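Local structure of serine-threonine phosphatase 2C (Toxoplasma gondii, 2I44) at residues Pro16-Phe27 and Arg285-Val296. The protein probably removes phosphate groups from serine and threonine residues of proteins, as a metal-dependent phosphatase of the PP2C family, and binds calcium ions. Numbering follows the deposited sequence.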
loop_
_atom_site.group_PDB
_atom_site.type_symbol
_atom_site.label_atom_id
_atom_site.label_comp_id
_atom_site.label_asym_id
_atom_site.label_seq_id
_atom_site.Cartn_x
_atom_site.Cartn_y
_atom_site.Cartn_z
ATOM N N PRO A 16 18.856 -2.036 7.432
ATOM C CA PRO A 16 19.501 -1.623 6.179
ATOM C C PRO A 16 20.135 -2.792 5.428
ATOM O O PRO A 16 21.136 -3.341 5.872
ATOM C CB PRO A 16 20.540 -0.614 6.654
ATOM C CG PRO A 16 19.833 0.047 7.803
ATOM C CD PRO A 16 19.228 -1.127 8.535
ATOM N N THR A 17 19.559 -3.155 4.286
ATOM C CA THR A 17 20.056 -4.275 3.483
ATOM C C THR A 17 20.280 -3.876 2.019
ATOM O O THR A 17 19.378 -3.339 1.367
ATOM C CB THR A 17 19.061 -5.454 3.537
ATOM O OG1 THR A 17 18.823 -5.812 4.905
ATOM C CG2 THR A 17 19.609 -6.658 2.788
ATOM N N SER A 18 21.479 -4.153 1.510
ATOM C CA SER A 18 21.847 -3.810 0.134
ATOM C C SER A 18 21.502 -4.873 -0.911
ATOM O O SER A 18 21.854 -6.045 -0.774
ATOM C CB SER A 18 23.347 -3.499 0.058
ATOM O OG SER A 18 23.742 -3.189 -1.266
ATOM N N TYR A 19 20.805 -4.447 -1.958
ATOM C CA TYR A 19 20.419 -5.333 -3.050
ATOM C C TYR A 19 20.976 -4.738 -4.343
ATOM O O TYR A 19 21.347 -3.563 -4.391
ATOM C CB TYR A 19 18.892 -5.463 -3.119
ATOM C CG TYR A 19 18.282 -6.144 -1.908
ATOM C CD1 TYR A 19 18.349 -7.529 -1.747
ATOM C CD2 TYR A 19 17.661 -5.400 -0.909
ATOM C CE1 TYR A 19 17.810 -8.153 -0.620
ATOM C CE2 TYR A 19 17.117 -6.009 0.225
ATOM C CZ TYR A 19 17.193 -7.384 0.364
ATOM O OH TYR A 19 16.648 -7.976 1.481
ATOM N N PRO A 20 21.051 -5.544 -5.408
ATOM C CA PRO A 20 21.578 -5.062 -6.686
ATOM C C PRO A 20 21.062 -3.702 -7.165
ATOM O O PRO A 20 21.856 -2.808 -7.469
ATOM C CB PRO A 20 21.228 -6.200 -7.638
ATOM C CG PRO A 20 21.421 -7.400 -6.769
ATOM C CD PRO A 20 20.736 -6.982 -5.483
ATOM N N ALA A 21 19.745 -3.535 -7.214
ATOM C CA ALA A 21 19.173 -2.282 -7.696
ATOM C C ALA A 21 18.655 -1.317 -6.633
ATOM O O ALA A 21 18.096 -0.276 -6.978
ATOM C CB ALA A 21 18.056 -2.579 -8.702
ATOM N N PHE A 22 18.850 -1.629 -5.356
ATOM C CA PHE A 22 18.342 -0.744 -4.309
ATOM C C PHE A 22 18.706 -1.225 -2.918
ATOM O O PHE A 22 19.043 -2.391 -2.725
ATOM C CB PHE A 22 16.820 -0.701 -4.398
ATOM C CG PHE A 22 16.185 -2.044 -4.168
ATOM C CD1 PHE A 22 15.843 -2.465 -2.879
ATOM C CD2 PHE A 22 15.994 -2.921 -5.231
ATOM C CE1 PHE A 22 15.324 -3.740 -2.657
ATOM C CE2 PHE A 22 15.474 -4.202 -5.018
ATOM C CZ PHE A 22 15.139 -4.610 -3.729
ATOM N N ASP A 23 18.618 -0.321 -1.947
ATOM C CA ASP A 23 18.867 -0.670 -0.555
ATOM C C ASP A 23 17.511 -0.507 0.122
ATOM O O ASP A 23 16.756 0.417 -0.198
ATOM C CB ASP A 23 19.892 0.270 0.079
ATOM C CG ASP A 23 21.214 0.268 -0.661
ATOM O OD1 ASP A 23 21.603 -0.806 -1.169
ATOM O OD2 ASP A 23 21.865 1.335 -0.730
ATOM N N ALA A 24 17.182 -1.405 1.038
ATOM C CA ALA A 24 15.892 -1.317 1.692
ATOM C C ALA A 24 15.951 -1.515 3.188
ATOM O O ALA A 24 16.869 -2.141 3.719
ATOM C CB ALA A 24 14.933 -2.324 1.075
ATOM N N ALA A 25 14.948 -0.967 3.860
ATOM C CA ALA A 25 14.828 -1.066 5.303
ATOM C C ALA A 25 13.343 -1.070 5.619
ATOM O O ALA A 25 12.555 -0.438 4.915
ATOM C CB ALA A 25 15.504 0.119 5.972
ATOM N N ILE A 26 12.957 -1.793 6.662
ATOM C CA ILE A 26 11.554 -1.853 7.047
ATOM C C ILE A 26 11.481 -1.853 8.558
ATOM O O ILE A 26 12.174 -2.628 9.210
ATOM C CB ILE A 26 10.870 -3.148 6.543
ATOM C CG1 ILE A 26 11.166 -3.367 5.057
ATOM C CG2 ILE A 26 9.362 -3.058 6.755
ATOM C CD1 ILE A 26 10.675 -4.708 4.542
ATOM N N PHE A 27 10.641 -0.988 9.113
ATOM C CA PHE A 27 10.473 -0.914 10.557
ATOM C C PHE A 27 9.006 -0.682 10.880
ATOM O O PHE A 27 8.313 0.040 10.169
ATOM C CB PHE A 27 11.306 0.225 11.146
ATOM C CG PHE A 27 11.456 0.149 12.642
ATOM C CD1 PHE A 27 12.411 -0.690 13.214
ATOM C CD2 PHE A 27 10.622 0.884 13.479
ATOM C CE1 PHE A 27 12.536 -0.796 14.605
ATOM C CE2 PHE A 27 10.739 0.787 14.874
ATOM C CZ PHE A 27 11.698 -0.056 15.434
ATOM N N ARG A 285 20.108 7.817 6.234
ATOM C CA ARG A 285 21.013 7.074 5.377
ATOM C C ARG A 285 22.386 7.741 5.381
ATOM O O ARG A 285 23.411 7.094 5.606
ATOM C CB ARG A 285 20.469 7.040 3.955
ATOM C CG ARG A 285 21.167 6.036 3.071
ATOM C CD ARG A 285 20.856 6.289 1.615
ATOM N NE ARG A 285 21.360 5.210 0.777
ATOM C CZ ARG A 285 21.449 5.281 -0.545
ATOM N NH1 ARG A 285 21.070 6.386 -1.177
ATOM N NH2 ARG A 285 21.919 4.248 -1.235
ATOM N N GLN A 286 22.378 9.046 5.129
ATOM C CA GLN A 286 23.581 9.869 5.091
ATOM C C GLN A 286 24.458 9.677 6.326
ATOM O O GLN A 286 25.684 9.759 6.247
ATOM C CB GLN A 286 23.170 11.342 4.969
ATOM C CG GLN A 286 24.294 12.356 5.117
ATOM C CD GLN A 286 25.381 12.177 4.083
ATOM O OE1 GLN A 286 25.102 11.886 2.918
ATOM N NE2 GLN A 286 26.630 12.363 4.500
ATOM N N GLU A 287 23.825 9.420 7.465
ATOM C CA GLU A 287 24.541 9.231 8.718
ATOM C C GLU A 287 24.651 7.770 9.126
ATOM O O GLU A 287 25.007 7.461 10.262
ATOM C CB GLU A 287 23.844 10.014 9.822
ATOM C CG GLU A 287 23.808 11.509 9.558
ATOM C CD GLU A 287 22.866 12.234 10.494
ATOM O OE1 GLU A 287 22.375 11.596 11.451
ATOM O OE2 GLU A 287 22.618 13.438 10.275
ATOM N N GLY A 288 24.336 6.870 8.200
ATOM C CA GLY A 288 24.419 5.453 8.498
ATOM C C GLY A 288 23.382 4.906 9.460
ATOM O O GLY A 288 23.600 3.856 10.055
ATOM N N ARG A 289 22.262 5.603 9.628
ATOM C CA ARG A 289 21.204 5.130 10.526
ATOM C C ARG A 289 20.091 4.417 9.758
ATOM O O ARG A 289 19.964 4.575 8.551
ATOM C CB ARG A 289 20.622 6.301 11.334
ATOM C CG ARG A 289 21.578 6.820 12.401
ATOM C CD ARG A 289 21.016 7.978 13.218
ATOM N NE ARG A 289 20.884 9.207 12.438
ATOM C CZ ARG A 289 19.737 9.656 11.937
ATOM N NH1 ARG A 289 18.611 8.980 12.130
ATOM N NH2 ARG A 289 19.713 10.788 11.245
ATOM N N ASN A 290 19.298 3.617 10.461
ATOM C CA ASN A 290 18.191 2.888 9.840
ATOM C C ASN A 290 17.108 3.891 9.410
ATOM O O ASN A 290 16.350 4.389 10.234
ATOM C CB ASN A 290 17.602 1.900 10.840
ATOM C CG ASN A 290 16.596 0.969 10.212
ATOM O OD1 ASN A 290 15.833 1.364 9.330
ATOM N ND2 ASN A 290 16.576 -0.276 10.676
ATOM N N PRO A 291 17.011 4.178 8.104
ATOM C CA PRO A 291 16.024 5.129 7.579
ATOM C C PRO A 291 14.581 4.856 8.000
ATOM O O PRO A 291 13.862 5.765 8.403
ATOM C CB PRO A 291 16.208 5.021 6.066
ATOM C CG PRO A 291 17.638 4.572 5.925
ATOM C CD PRO A 291 17.737 3.531 7.001
ATOM N N ALA A 292 14.164 3.600 7.893
ATOM C CA ALA A 292 12.803 3.216 8.252
ATOM C C ALA A 292 12.577 3.353 9.752
ATOM O O ALA A 292 11.503 3.760 10.192
ATOM C CB ALA A 292 12.522 1.778 7.805
ATOM N N GLN A 293 13.586 3.011 10.542
ATOM C CA GLN A 293 13.444 3.123 11.982
ATOM C C GLN A 293 13.411 4.596 12.358
ATOM O O GLN A 293 12.679 5.003 13.261
ATOM C CB GLN A 293 14.602 2.428 12.694
ATOM C CG GLN A 293 14.492 2.454 14.207
ATOM C CD GLN A 293 15.735 1.912 14.873
ATOM O OE1 GLN A 293 16.840 2.392 14.626
ATOM N NE2 GLN A 293 15.566 0.909 15.720
ATOM N N ALA A 294 14.206 5.395 11.657
ATOM C CA ALA A 294 14.252 6.826 11.925
ATOM C C ALA A 294 12.858 7.417 11.712
ATOM O O ALA A 294 12.377 8.196 12.531
ATOM C CB ALA A 294 15.264 7.504 11.010
ATOM N N LEU A 295 12.208 7.032 10.617
ATOM C CA LEU A 295 10.866 7.528 10.318
ATOM C C LEU A 295 9.863 7.156 11.404
ATOM O O LEU A 295 9.026 7.970 11.785
ATOM C CB LEU A 295 10.382 6.979 8.971
ATOM C CG LEU A 295 10.975 7.621 7.718
ATOM C CD1 LEU A 295 10.550 6.856 6.479
ATOM C CD2 LEU A 295 10.517 9.065 7.639
ATOM N N VAL A 296 9.942 5.927 11.904
ATOM C CA VAL A 296 9.009 5.493 12.937
ATOM C C VAL A 296 9.292 6.145 14.295
ATOM O O VAL A 296 8.380 6.674 14.935
ATOM C CB VAL A 296 9.017 3.947 13.097
ATOM C CG1 VAL A 296 8.150 3.533 14.287
ATOM C CG2 VAL A 296 8.504 3.289 11.816
HETATM O O HOH W 1 14.304 -2.559 10.755
#
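Phe27 lies across the first turns of helix 291-305, and its ring makes the tight end of this contact. Gln293 CG sits over one face, 3.8 Å from the ring centroid and almost on the ring normal, a CH-pi contact; CG is anti to the backbone N (chi1 -178°), which helps set it over the ring, and the extended chain beyond carries NE2 to Phe27 CE1. Val296 closes on the ring's edge, CB 3.5 Å from Phe27 CD2. Back along the strand from Phe27, strand and helix come close because small residues meet: Ala292 CB is 3.9 Å from both Ala25 CB and Phe27 CB.

Asn290 caps the helix, its OD1 accepting from Gln293 N at 3.0 Å, with the donor well above the carbonyl plane. The exposed ring of Pro16 crosses the Asn290 side chain at about a right angle, Pro16 CD 3.5 Å from Asn290 ND2, which also donates to a water that in turn donates to Ile26 O, bridging loop and strand.

The other end is looser and more polar. Arg285 stretches out from the end of helix 274-286 so that NH2 meets Asp23 OD2 at 3.0 Å, a single-nitrogen salt bridge bent to 141°, with the two planar groups 65° apart. Asp23 OD1 turns instead to Lys321.

Strand 22-29, hydrogen-bonded to strand 313-320, thus carries helix 291-305 on one side, the helix-on-sheet layering of the PP2C alpha-beta-beta-alpha sandwich.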